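Local coordinates for secreted effector protein sseI (PDB 4G29) that serves as a Salmonella virulence factor, its catalytic domain belonging to the cysteine protease superfamily and probably acting on host targets, at residues Asn11-Ile16 against Ala117-Cys122; Asn60-Gly65 against Gly89-Phe94; Ala19-Glu24 against Asn54-Asp59. All coordinates share one frame; numbering follows the deposited sequence.

From the N terminus, the loop 11-16 enters interaction 1, which closes only some hundred residues later, on helix 117-126. Interactions 3 and 2 both nest inside that span, one after the other. Interaction 3 joins helix 18-26 to the C-terminal end of helix 42-55 and the turn after it; interaction 2 then links strand 61-69 to strand 90-95, across the intervening strand 78-87. None of the three crosses another. Each touches the other two in space: Asp15 packs on Tyr92, Leu12 on Leu22, and Phe94 on Tyr21. Together they gather the N-terminal loop and helices 18-26, 42-55 and 117-126 around strands 61-69 and 90-95 of the papain-like fold's sheet.

Interaction 1: Asn11-Ile16 against Ala117-Cys122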
loop_
_atom_site.group_PDB
_atom_site.type_symbol
_atom_site.label_atom_id
_atom_site.label_comp_id
_atom_site.label_asym_id
_atom_site.label_seq_id
_atom_site.Cartn_x
_atom_site.Cartn_y
_atom_site.Cartn_z
ATOM N N ASN A 11 12.286 -7.357 1.631
ATOM C CA ASN A 11 11.250 -6.619 0.892
ATOM C C ASN A 11 10.482 -7.523 -0.071
ATOM O O ASN A 11 9.358 -7.162 -0.523
ATOM C CB ASN A 11 11.895 -5.473 0.102
ATOM C CG ASN A 11 12.358 -4.338 0.977
ATOM O OD1 ASN A 11 12.050 -4.268 2.162
ATOM N ND2 ASN A 11 13.115 -3.418 0.386
ATOM N N LEU A 12 11.106 -8.659 -0.411
ATOM C CA LEU A 12 10.611 -9.549 -1.452
ATOM C C LEU A 12 10.465 -10.945 -0.893
ATOM O O LEU A 12 11.448 -11.533 -0.477
ATOM C CB LEU A 12 11.578 -9.564 -2.645
ATOM C CG LEU A 12 11.786 -8.223 -3.356
ATOM C CD1 LEU A 12 12.868 -8.268 -4.419
ATOM C CD2 LEU A 12 10.501 -7.697 -3.953
ATOM N N THR A 13 9.255 -11.473 -0.924
ATOM C CA THR A 13 9.014 -12.818 -0.401
ATOM C C THR A 13 9.548 -13.903 -1.325
ATOM O O THR A 13 9.698 -13.669 -2.525
ATOM C CB THR A 13 7.498 -13.051 -0.205
ATOM O OG1 THR A 13 7.322 -14.264 0.532
ATOM C CG2 THR A 13 6.761 -13.117 -1.546
ATOM N N SER A 14 9.819 -15.084 -0.745
ATOM C CA SER A 14 10.276 -16.280 -1.472
ATOM C C SER A 14 9.141 -17.280 -1.673
ATOM O O SER A 14 9.290 -18.217 -2.475
ATOM C CB SER A 14 11.421 -16.969 -0.715
ATOM O OG SER A 14 12.577 -16.178 -0.845
ATOM N N ASP A 15 8.025 -17.057 -0.965
ATOM C CA ASP A 15 6.760 -17.808 -1.100
ATOM C C ASP A 15 6.282 -17.833 -2.554
ATOM O O ASP A 15 5.662 -18.807 -2.995
ATOM C CB ASP A 15 5.624 -17.172 -0.259
ATOM C CG ASP A 15 5.800 -17.317 1.267
ATOM O OD1 ASP A 15 6.759 -17.952 1.780
ATOM O OD2 ASP A 15 4.921 -16.762 1.977
ATOM N N ILE A 16 6.525 -16.735 -3.273
ATOM C CA ILE A 16 6.250 -16.618 -4.723
ATOM C C ILE A 16 7.536 -16.104 -5.331
ATOM O O ILE A 16 8.399 -15.662 -4.593
ATOM C CB ILE A 16 5.047 -15.649 -5.033
ATOM C CG1 ILE A 16 5.237 -14.319 -4.316
ATOM C CG2 ILE A 16 3.693 -16.354 -4.672
ATOM C CD1 ILE A 16 4.334 -13.192 -4.812
ATOM N N ALA A 117 0.424 -10.933 2.440
ATOM C CA ALA A 117 -0.350 -9.886 3.106
ATOM C C ALA A 117 0.120 -9.752 4.546
ATOM O O ALA A 117 0.204 -8.657 5.061
ATOM C CB ALA A 117 -1.826 -10.181 3.078
ATOM N N ASP A 118 0.435 -10.855 5.224
ATOM C CA ASP A 118 0.830 -10.739 6.606
ATOM C C ASP A 118 2.209 -10.091 6.705
ATOM O O ASP A 118 2.453 -9.348 7.668
ATOM C CB ASP A 118 0.855 -12.101 7.300
ATOM C CG ASP A 118 -0.542 -12.633 7.625
ATOM O OD1 ASP A 118 -1.572 -11.958 7.435
ATOM O OD2 ASP A 118 -0.610 -13.762 8.096
ATOM N N GLU A 119 3.105 -10.393 5.750
ATOM C CA GLU A 119 4.440 -9.817 5.768
ATOM C C GLU A 119 4.352 -8.337 5.493
ATOM O O GLU A 119 5.102 -7.551 6.079
ATOM C CB GLU A 119 5.363 -10.500 4.769
ATOM C CG GLU A 119 5.746 -11.887 5.109
ATOM C CD GLU A 119 6.376 -12.656 3.966
ATOM O OE1 GLU A 119 6.127 -12.374 2.779
ATOM O OE2 GLU A 119 7.125 -13.614 4.281
ATOM N N TRP A 120 3.417 -7.943 4.610
ATOM C CA TRP A 120 3.224 -6.540 4.242
ATOM C C TRP A 120 2.797 -5.728 5.497
ATOM O O TRP A 120 3.362 -4.682 5.837
ATOM C CB TRP A 120 2.228 -6.428 3.109
ATOM C CG TRP A 120 1.944 -5.002 2.618
ATOM C CD1 TRP A 120 2.640 -4.319 1.670
ATOM C CD2 TRP A 120 0.934 -4.116 3.102
ATOM N NE1 TRP A 120 2.130 -3.065 1.512
ATOM C CE2 TRP A 120 1.055 -2.917 2.375
ATOM C CE3 TRP A 120 -0.095 -4.221 4.057
ATOM C CZ2 TRP A 120 0.238 -1.876 2.566
ATOM C CZ3 TRP A 120 -0.909 -3.135 4.258
ATOM C CH2 TRP A 120 -0.746 -1.980 3.511
ATOM N N VAL A 121 1.847 -6.263 6.252
ATOM C CA VAL A 121 1.400 -5.587 7.449
ATOM C C VAL A 121 2.548 -5.427 8.457
ATOM O O VAL A 121 2.700 -4.390 9.102
ATOM C CB VAL A 121 0.248 -6.364 8.094
ATOM C CG1 VAL A 121 -0.015 -5.799 9.504
ATOM C CG2 VAL A 121 -0.962 -6.262 7.270
ATOM N N CYS A 122 3.343 -6.496 8.581
ATOM C CA CYS A 122 4.501 -6.548 9.436
ATOM C C CYS A 122 5.496 -5.492 9.050
ATOM O O CYS A 122 5.989 -4.768 9.916
ATOM C CB CYS A 122 5.115 -7.943 9.379
ATOM S SG CYS A 122 4.118 -9.103 10.395
#
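Thr13 and Glu119 meet at about a right angle, the hydroxyl of the threonine facing the carboxylate of the glutamate. Glu119 leaves the first turn of helix 117-126 and stays extended beyond CG (chi2 166°), which carries its carboxylate out to the loop 11-16. There OE1 receives a weak hydrogen bond from Thr13 OG1, at 3.2 Å. The same oxygen lies 3.4 Å from Thr13 CB, while OE2 stands farther off, 3.8 Å from Thr13 OG1, so the approach favours one branch of the carboxylate.

With Thr13 OG1 swung opposite its own main-chain nitrogen (chi1 -169°), the hydroxyl can serve two partners. Besides donating to Glu119, it accepts from the backbone N of Asp15 at 3.2 Å, with an N-H...O angle of 151°. This bond to the residue two places on makes an ST turn, shortly before helix 18-26 begins. Asn11 and Thr13 also pair through their backbones with Ile114 of strand 113-116, which runs directly into helix 117-126.

The carboxylate of Glu119 has firmer partners than Thr13. OE2 is hydrogen-bonded to Tyr10 OH, and OE1 reaches back to the backbone N of Ser116, just ahead of the helix. Asp15 brings a second acid close, its OD2 4.5 Å from Glu119 OE2. That proximity would tend to raise the affinity of the pair for a proton, whereas the three donors around Glu119 and the nearby helix N terminus should favour its charged form.

Interaction 2: Asn60-Gly65 against Gly89-Phe94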
loop_
_atom_site.group_PDB
_atom_site.type_symbol
_atom_site.label_atom_id
_atom_site.label_comp_id
_atom_site.label_asym_id
_atom_site.label_seq_id
_atom_site.Cartn_x
_atom_site.Cartn_y
_atom_site.Cartn_z
ATOM N N ASN A 60 -8.710 -12.748 -7.753
ATOM C CA ASN A 60 -9.321 -11.944 -6.701
ATOM C C ASN A 60 -8.443 -10.706 -6.413
ATOM O O ASN A 60 -8.062 -10.439 -5.286
ATOM C CB ASN A 60 -9.552 -12.706 -5.412
ATOM C CG ASN A 60 -10.417 -11.927 -4.442
ATOM O OD1 ASN A 60 -11.142 -11.036 -4.855
ATOM N ND2 ASN A 60 -10.291 -12.203 -3.163
ATOM N N ILE A 61 -8.204 -9.942 -7.468
ATOM C CA ILE A 61 -7.372 -8.754 -7.391
ATOM C C ILE A 61 -8.186 -7.635 -6.732
ATOM O O ILE A 61 -9.333 -7.389 -7.078
ATOM C CB ILE A 61 -6.885 -8.292 -8.771
ATOM C CG1 ILE A 61 -6.145 -9.438 -9.498
ATOM C CG2 ILE A 61 -6.080 -6.982 -8.627
ATOM C CD1 ILE A 61 -4.846 -9.706 -8.987
ATOM N N ARG A 62 -7.583 -7.017 -5.719
ATOM C CA ARG A 62 -8.179 -5.902 -5.031
ATOM C C ARG A 62 -7.176 -4.754 -5.020
ATOM O O ARG A 62 -5.957 -5.002 -5.073
ATOM C CB ARG A 62 -8.525 -6.279 -3.598
ATOM C CG ARG A 62 -9.711 -7.185 -3.441
ATOM C CD ARG A 62 -9.422 -8.219 -2.375
ATOM N NE ARG A 62 -8.483 -9.233 -2.850
ATOM C CZ ARG A 62 -7.782 -10.070 -2.087
ATOM N NH1 ARG A 62 -7.873 -10.054 -0.741
ATOM N NH2 ARG A 62 -6.998 -10.964 -2.662
ATOM N N TYR A 63 -7.727 -3.547 -4.824
ATOM C CA TYR A 63 -7.003 -2.310 -4.795
ATOM C C TYR A 63 -7.077 -1.800 -3.371
ATOM O O TYR A 63 -8.146 -1.562 -2.872
ATOM C CB TYR A 63 -7.596 -1.348 -5.795
ATOM C CG TYR A 63 -7.521 -1.887 -7.206
ATOM C CD1 TYR A 63 -6.319 -1.863 -7.929
ATOM C CD2 TYR A 63 -8.619 -2.513 -7.787
ATOM C CE1 TYR A 63 -6.245 -2.353 -9.215
ATOM C CE2 TYR A 63 -8.521 -3.090 -9.057
ATOM C CZ TYR A 63 -7.369 -2.981 -9.765
ATOM O OH TYR A 63 -7.370 -3.563 -11.018
ATOM N N ARG A 64 -5.902 -1.668 -2.762
ATOM C CA ARG A 64 -5.778 -1.308 -1.386
ATOM C C ARG A 64 -5.516 0.180 -1.229
ATOM O O ARG A 64 -4.434 0.659 -1.590
ATOM C CB ARG A 64 -4.669 -2.153 -0.703
ATOM C CG ARG A 64 -4.569 -1.911 0.818
ATOM C CD ARG A 64 -3.798 -3.037 1.521
ATOM N NE ARG A 64 -4.560 -4.286 1.489
ATOM C CZ ARG A 64 -4.250 -5.398 2.148
ATOM N NH1 ARG A 64 -3.121 -5.468 2.818
ATOM N NH2 ARG A 64 -5.039 -6.469 2.114
ATOM N N GLY A 65 -6.490 0.905 -0.678
ATOM C CA GLY A 65 -6.372 2.328 -0.367
ATOM C C GLY A 65 -5.958 2.488 1.079
ATOM O O GLY A 65 -6.522 1.801 1.961
ATOM N N GLY A 89 -4.558 -19.819 -2.536
ATOM C CA GLY A 89 -5.158 -19.648 -1.217
ATOM C C GLY A 89 -4.502 -18.685 -0.276
ATOM O O GLY A 89 -4.931 -18.574 0.866
ATOM N N LYS A 90 -3.464 -17.976 -0.730
ATOM C CA LYS A 90 -2.858 -16.931 0.094
ATOM C C LYS A 90 -2.848 -15.614 -0.667
ATOM O O LYS A 90 -2.709 -15.608 -1.896
ATOM C CB LYS A 90 -1.446 -17.299 0.533
ATOM C CG LYS A 90 -1.402 -18.574 1.336
ATOM C CD LYS A 90 0.016 -18.886 1.792
ATOM C CE LYS A 90 0.831 -19.483 0.662
ATOM N NZ LYS A 90 0.463 -20.915 0.373
ATOM N N ASP A 91 -3.020 -14.531 0.082
ATOM C CA ASP A 91 -2.941 -13.162 -0.458
ATOM C C ASP A 91 -1.505 -12.648 -0.475
ATOM O O ASP A 91 -0.751 -12.848 0.472
ATOM C CB ASP A 91 -3.806 -12.232 0.372
ATOM C CG ASP A 91 -5.312 -12.312 0.009
ATOM O OD1 ASP A 91 -5.668 -12.972 -0.989
ATOM O OD2 ASP A 91 -6.149 -11.687 0.736
ATOM N N TYR A 92 -1.147 -11.981 -1.578
ATOM C CA TYR A 92 0.100 -11.226 -1.715
ATOM C C TYR A 92 -0.194 -9.754 -2.067
ATOM O O TYR A 92 -1.165 -9.450 -2.751
ATOM C CB TYR A 92 0.957 -11.905 -2.805
ATOM C CG TYR A 92 1.333 -13.297 -2.382
ATOM C CD1 TYR A 92 2.456 -13.533 -1.592
ATOM C CD2 TYR A 92 0.492 -14.359 -2.661
ATOM C CE1 TYR A 92 2.781 -14.818 -1.199
ATOM C CE2 TYR A 92 0.791 -15.614 -2.258
ATOM C CZ TYR A 92 1.943 -15.842 -1.516
ATOM O OH TYR A 92 2.277 -17.121 -1.092
ATOM N N VAL A 93 0.652 -8.878 -1.570
ATOM C CA VAL A 93 0.547 -7.456 -1.802
ATOM C C VAL A 93 1.757 -7.050 -2.626
ATOM O O VAL A 93 2.888 -7.275 -2.224
ATOM C CB VAL A 93 0.494 -6.658 -0.518
ATOM C CG1 VAL A 93 0.250 -5.178 -0.820
ATOM C CG2 VAL A 93 -0.639 -7.196 0.400
ATOM N N PHE A 94 1.486 -6.497 -3.801
ATOM C CA PHE A 94 2.474 -5.800 -4.615
ATOM C C PHE A 94 2.378 -4.316 -4.263
ATOM O O PHE A 94 1.339 -3.640 -4.502
ATOM C CB PHE A 94 2.197 -6.038 -6.094
ATOM C CG PHE A 94 2.654 -7.373 -6.630
ATOM C CD1 PHE A 94 2.107 -8.571 -6.183
ATOM C CD2 PHE A 94 3.526 -7.411 -7.729
ATOM C CE1 PHE A 94 2.508 -9.816 -6.742
ATOM C CE2 PHE A 94 3.889 -8.579 -8.294
ATOM C CZ PHE A 94 3.412 -9.815 -7.788
HETATM O O HOH W 1 -5.361 -9.307 2.675
#
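Arg62 NH2 is gripped by two acceptors, Asp91 OD1 across the contact at 2.9 Å and the backbone O of its near neighbour Asn60. NH1 completes an end-on pair by donating to Asp91 OD2 at 2.8 Å. Both bonds of this salt bridge are almost straight (172° and 171°) and lie in the guanidinium plane. The carboxylate is nevertheless turned, its plane 54° from that of the guanidinium, and both of its oxygens are met from above that plane.

Bends at chi2 and chi3 fold Arg62 back so that NE also donates to Asn60 O, at 2.8 Å. This side-on grip fixes the rotation of the guanidinium, and Asn60 ND2 lies above one face, displaced toward the rim. A water joins Asp91 OD2 to Arg64 NH2, while Arg64 NH1 rests 3.9 Å from Val93 CG2. The main charged partner of Arg64 is Asp137, bound through NE, and Tyr135 adds a cation-pi contact.

Strand 78-87 lies between strands 61-69 and 90-95 in the sheet, so these side chains reach across it, both arginines touching Val84. Helix 117-126 packs beside them, with Trp120 against Arg64 and Val93.

Interaction 3: Ala19-Glu24 against Asn54-Asp59; sequences AAYLEE and NEKGFD
A Schellman motif ends helix 42-55, and Lys56, just ahead of its glycine, sends its side chain across to Tyr21 and Glu24 of helix 18-26. Gly57 adopts the positive phi of the motif (91°), and its N returns to Asn54 O at 3.0 Å. Lys56 bends at chi2 and is then stretched out to its ammonium group, while Glu24 extends from the opposite direction to meet it. The two form a salt bridge in which, as modelled, Lys56 NZ lies on the syn side of Glu24 OE2; the separation of 2.5 Å is so short that its exact value is doubtful. Glu55 OE1 joins the network through a long salt bridge, 3.9 Å from Lys56 NZ, so two acids flank one ammonium and their mutual repulsion is probably offset by it.

In the papain-like fold the nucleophilic cysteine sits at the start of a long helix; helix 42-55 begins at Cys42, which is consistent with that role, and the present contact lies at the other end of the same helix.

Next to this salt bridge the contact is apolar. The Lys56 chain runs antiparallel to the Tyr21 side chain and alongside it, with Lys56 CG 3.7 Å from Tyr21 CE1. On the other flank of the ring, Tyr21 CE2 approaches the edge of the Phe58 ring near its plane, 3.9 Å from Phe58 CE2. Phe58 itself is buried: it meets Phe94 of strand 90-95 edge-to-face, touches Ile16 and Met53, and is joined by Lys87 in a cation-pi contact.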
loop_
_atom_site.group_PDB
_atom_site.type_symbol
_atom_site.label_atom_id
_atom_site.label_comp_id
_atom_site.label_asym_id
_atom_site.label_seq_id
_atom_site.Cartn_x
_atom_site.Cartn_y
_atom_site.Cartn_z
ATOM N N ALA A 19 11.281 -11.887 -6.560
ATOM C CA ALA A 19 12.476 -11.266 -7.129
ATOM C C ALA A 19 12.373 -11.257 -8.653
ATOM O O ALA A 19 12.634 -10.231 -9.299
ATOM C CB ALA A 19 13.744 -11.994 -6.676
ATOM N N ALA A 20 11.913 -12.365 -9.223
ATOM C CA ALA A 20 11.719 -12.447 -10.674
ATOM C C ALA A 20 10.647 -11.485 -11.173
ATOM O O ALA A 20 10.811 -10.854 -12.224
ATOM C CB ALA A 20 11.365 -13.831 -11.111
ATOM N N TYR A 21 9.537 -11.412 -10.442
ATOM C CA TYR A 21 8.476 -10.486 -10.776
ATOM C C TYR A 21 8.939 -9.034 -10.753
ATOM O O TYR A 21 8.596 -8.263 -11.648
ATOM C CB TYR A 21 7.294 -10.664 -9.806
ATOM C CG TYR A 21 6.550 -11.980 -9.945
ATOM C CD1 TYR A 21 6.458 -12.676 -11.176
ATOM C CD2 TYR A 21 5.887 -12.515 -8.875
ATOM C CE1 TYR A 21 5.730 -13.883 -11.295
ATOM C CE2 TYR A 21 5.155 -13.702 -8.994
ATOM C CZ TYR A 21 5.104 -14.379 -10.201
ATOM O OH TYR A 21 4.390 -15.541 -10.293
ATOM N N LEU A 22 9.729 -8.656 -9.744
ATOM C CA LEU A 22 10.267 -7.288 -9.709
ATOM C C LEU A 22 11.164 -7.000 -10.918
ATOM O O LEU A 22 11.059 -5.964 -11.558
ATOM C CB LEU A 22 10.977 -6.986 -8.407
ATOM C CG LEU A 22 11.503 -5.549 -8.215
ATOM C CD1 LEU A 22 10.310 -4.530 -8.264
ATOM C CD2 LEU A 22 12.303 -5.423 -6.934
ATOM N N GLU A 23 12.029 -7.938 -11.269
ATOM C CA GLU A 23 12.848 -7.760 -12.456
ATOM C C GLU A 23 12.036 -7.597 -13.730
ATOM O O GLU A 23 12.367 -6.780 -14.617
ATOM C CB GLU A 23 13.784 -8.966 -12.599
ATOM C CG GLU A 23 14.904 -8.943 -11.587
ATOM C CD GLU A 23 15.671 -7.617 -11.594
ATOM O OE1 GLU A 23 16.022 -7.125 -12.707
ATOM O OE2 GLU A 23 15.906 -7.071 -10.478
ATOM N N GLU A 24 10.988 -8.408 -13.848
ATOM C CA GLU A 24 10.135 -8.364 -15.019
ATOM C C GLU A 24 9.394 -7.017 -15.111
ATOM O O GLU A 24 9.325 -6.401 -16.170
ATOM C CB GLU A 24 9.179 -9.543 -14.920
ATOM C CG GLU A 24 8.540 -9.936 -16.155
ATOM C CD GLU A 24 7.731 -11.210 -15.984
ATOM O OE1 GLU A 24 7.886 -11.950 -14.946
ATOM O OE2 GLU A 24 6.928 -11.433 -16.921
ATOM N N ASN A 54 -2.547 -10.322 -12.888
ATOM C CA ASN A 54 -3.575 -11.122 -13.501
ATOM C C ASN A 54 -2.938 -12.019 -14.535
ATOM O O ASN A 54 -3.225 -13.207 -14.620
ATOM C CB ASN A 54 -4.668 -10.240 -14.097
ATOM C CG ASN A 54 -5.621 -11.011 -14.934
ATOM O OD1 ASN A 54 -6.469 -11.734 -14.423
ATOM N ND2 ASN A 54 -5.496 -10.868 -16.245
ATOM N N GLU A 55 -2.013 -11.457 -15.291
ATOM C CA GLU A 55 -1.396 -12.244 -16.340
ATOM C C GLU A 55 -0.433 -13.324 -15.749
ATOM O O GLU A 55 -0.170 -14.340 -16.353
ATOM C CB GLU A 55 -0.743 -11.308 -17.335
ATOM C CG GLU A 55 -0.542 -11.977 -18.687
ATOM C CD GLU A 55 0.784 -12.656 -18.771
ATOM O OE1 GLU A 55 1.677 -12.256 -17.966
ATOM O OE2 GLU A 55 0.934 -13.582 -19.613
ATOM N N LYS A 56 0.023 -13.124 -14.526
ATOM C CA LYS A 56 0.825 -14.093 -13.838
ATOM C C LYS A 56 -0.010 -15.171 -13.148
ATOM O O LYS A 56 0.570 -16.115 -12.586
ATOM C CB LYS A 56 1.783 -13.418 -12.868
ATOM C CG LYS A 56 2.951 -12.649 -13.481
ATOM C CD LYS A 56 3.566 -13.371 -14.680
ATOM C CE LYS A 56 4.581 -12.548 -15.404
ATOM N NZ LYS A 56 5.169 -13.232 -16.627
ATOM N N GLY A 57 -1.343 -15.059 -13.197
ATOM C CA GLY A 57 -2.244 -16.052 -12.581
ATOM C C GLY A 57 -2.654 -15.770 -11.133
ATOM O O GLY A 57 -3.133 -16.686 -10.451
ATOM N N PHE A 58 -2.495 -14.520 -10.667
ATOM C CA PHE A 58 -3.094 -14.106 -9.398
ATOM C C PHE A 58 -4.562 -13.860 -9.711
ATOM O O PHE A 58 -4.894 -13.421 -10.816
ATOM C CB PHE A 58 -2.454 -12.822 -8.847
ATOM C CG PHE A 58 -1.063 -13.015 -8.353
ATOM C CD1 PHE A 58 -0.822 -13.206 -6.994
ATOM C CD2 PHE A 58 -0.000 -12.996 -9.215
ATOM C CE1 PHE A 58 0.431 -13.399 -6.530
ATOM C CE2 PHE A 58 1.272 -13.208 -8.763
ATOM C CZ PHE A 58 1.502 -13.383 -7.415
ATOM N N ASP A 59 -5.460 -14.161 -8.790
ATOM C CA ASP A 59 -6.855 -13.739 -8.988
ATOM C C ASP A 59 -7.414 -13.042 -7.729
ATOM O O ASP A 59 -6.661 -12.697 -6.792
ATOM C CB ASP A 59 -7.718 -14.897 -9.475
ATOM C CG ASP A 59 -7.788 -16.005 -8.505
ATOM O OD1 ASP A 59 -7.383 -15.818 -7.359
ATOM O OD2 ASP A 59 -8.292 -17.117 -8.868
#